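Local coordinates for protein ESXA (Geobacillus thermodenitrificans, PDB 3ZBH) that is a WXG100-family, ESAT-6-like protein associated with type 7 secretion, probably exported by that system as a helical-hairpin dimer, at the interface of chains A and B. Numbering follows the deposited sequence. Chains: chain A/B, ESXA.

The interface of chains A and B. Residues chain A 68, 71-72; chain B 35, 54, 58, 62, 65.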
loop_
_atom_site.group_PDB
_atom_site.type_symbol
_atom_site.label_atom_id
_atom_site.label_comp_id
_atom_site.label_asym_id
_atom_site.label_seq_id
_atom_site.Cartn_x
_atom_site.Cartn_y
_atom_site.Cartn_z
ATOM N N MET A 68 6.392 5.728 -3.090
ATOM C CA MET A 68 6.811 4.568 -2.275
ATOM C C MET A 68 7.165 3.372 -3.137
ATOM O O MET A 68 8.200 2.766 -2.940
ATOM C CB MET A 68 5.740 4.184 -1.232
ATOM C CG MET A 68 6.170 3.030 -0.328
ATOM S SD MET A 68 7.374 3.623 0.888
ATOM C CE MET A 68 6.311 4.444 2.091
ATOM N N LEU A 71 10.570 4.139 -4.640
ATOM C CA LEU A 71 11.587 3.992 -3.595
ATOM C C LEU A 71 11.927 2.531 -3.284
ATOM O O LEU A 71 13.119 2.163 -3.254
ATOM C CB LEU A 71 11.186 4.761 -2.322
ATOM C CG LEU A 71 12.194 4.816 -1.173
ATOM C CD1 LEU A 71 13.470 5.562 -1.601
ATOM C CD2 LEU A 71 11.567 5.445 0.066
ATOM N N LEU A 72 10.907 1.693 -3.068
ATOM C CA LEU A 72 11.126 0.288 -2.732
ATOM C C LEU A 72 11.820 -0.496 -3.831
ATOM O O LEU A 72 12.672 -1.354 -3.568
ATOM C CB LEU A 72 9.820 -0.417 -2.331
ATOM C CG LEU A 72 9.119 0.177 -1.097
ATOM C CD1 LEU A 72 7.762 -0.527 -0.921
ATOM C CD2 LEU A 72 9.992 0.148 0.176
ATOM N N LEU B 35 7.357 -2.812 6.246
ATOM C CA LEU B 35 8.365 -1.827 5.842
ATOM C C LEU B 35 9.093 -1.192 7.038
ATOM O O LEU B 35 10.259 -0.864 6.934
ATOM C CB LEU B 35 7.735 -0.723 4.987
ATOM C CG LEU B 35 7.101 -1.190 3.670
ATOM C CD1 LEU B 35 6.528 0.035 2.954
ATOM C CD2 LEU B 35 8.146 -1.880 2.797
ATOM N N PHE B 54 17.562 6.132 2.343
ATOM C CA PHE B 54 16.273 5.460 2.351
ATOM C C PHE B 54 15.361 5.954 3.464
ATOM O O PHE B 54 14.201 6.232 3.199
ATOM C CB PHE B 54 16.400 3.932 2.390
ATOM C CG PHE B 54 15.079 3.228 2.565
ATOM C CD1 PHE B 54 14.227 3.042 1.487
ATOM C CD2 PHE B 54 14.674 2.777 3.818
ATOM C CE1 PHE B 54 13.002 2.411 1.644
ATOM C CE2 PHE B 54 13.450 2.147 3.982
ATOM C CZ PHE B 54 12.613 1.958 2.894
ATOM N N TYR B 58 11.536 7.384 3.144
ATOM C CA TYR B 58 10.544 6.499 3.747
ATOM C C TYR B 58 9.701 7.215 4.808
ATOM O O TYR B 58 8.450 7.242 4.726
ATOM C CB TYR B 58 11.217 5.252 4.344
ATOM C CG TYR B 58 10.212 4.392 5.063
ATOM C CD1 TYR B 58 9.215 3.756 4.343
ATOM C CD2 TYR B 58 10.223 4.260 6.463
ATOM C CE1 TYR B 58 8.256 2.977 4.964
ATOM C CE2 TYR B 58 9.277 3.452 7.103
ATOM C CZ TYR B 58 8.291 2.828 6.344
ATOM O OH TYR B 58 7.311 2.058 6.911
ATOM N N ARG B 62 5.606 7.824 4.964
ATOM C CA ARG B 62 4.867 6.994 5.903
ATOM C C ARG B 62 3.578 7.666 6.420
ATOM O O ARG B 62 2.552 7.010 6.497
ATOM C CB ARG B 62 5.774 6.580 7.055
ATOM C CG ARG B 62 5.267 5.376 7.858
ATOM C CD ARG B 62 6.157 5.218 9.097
ATOM N NE ARG B 62 5.716 4.129 9.955
ATOM C CZ ARG B 62 4.832 4.257 10.943
ATOM N NH1 ARG B 62 4.258 5.438 11.211
ATOM N NH2 ARG B 62 4.509 3.192 11.662
ATOM N N PHE B 65 0.596 7.138 4.235
ATOM C CA PHE B 65 0.028 5.803 4.325
ATOM C C PHE B 65 -0.918 5.685 5.518
ATOM O O PHE B 65 -1.950 5.039 5.408
ATOM C CB PHE B 65 1.132 4.706 4.351
ATOM C CG PHE B 65 1.709 4.401 2.984
ATOM C CD1 PHE B 65 2.387 5.369 2.258
ATOM C CD2 PHE B 65 1.538 3.143 2.408
ATOM C CE1 PHE B 65 2.886 5.098 0.987
ATOM C CE2 PHE B 65 2.042 2.867 1.146
ATOM C CZ PHE B 65 2.710 3.844 0.425
#
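The ring of B:Tyr58 receives A:Met68 at its edge: the thioether sulfur SD lies in the ring plane, 3.9 Å from CD1 of B:Tyr58. On the neighbouring ring, B:Phe54, one face carries CB of B:Tyr58, 3.8 Å above the plane and offset toward the rim, a contact within chain B that sets the two side chains side by side. The CD1-CE1 side of B:Phe54 is turned to chain A, where CD2 of A:Leu71 comes within 3.7 Å of CE1. B:Phe65 meets A:Met68 through the far end of its ring, with CZ 3.5 Å from CB of A:Met68.

A:Met68 thus spans two aromatics, CB and CG against B:Phe65, SD against B:Tyr58 and CE against both. CG stands anti to the backbone N (chi1 -177°), and bends at chi2 (75°) and chi3 (79°) bring the terminal methyl CE between B:Phe65 and B:Tyr58, 3.7 Å from CE1 of the former and equally near CD1 of the latter. An alanine here would keep CB against B:Phe65 but would probably leave a gap between the two rings, with B:Tyr58 deprived of the sulfur at its edge and of the methyl near CD1. Beside it, A:Leu72 and B:Leu35 point at each other tip to tip, their CD2 methyls 3.8 Å apart, and the same A:Leu72 methyl also reaches CE1 of B:Phe54 at 4.0 Å.

All three chain A residues belong to helix 49-97, whereas chain B contributes B:Leu35 from helix 11-45 and its aromatics from helix 48-95. One helix therefore packs against both arms of the partner's helical hairpin, and two-fold symmetry repeats the apolar patch with the chains exchanged, consistent with a WXG100 homodimer.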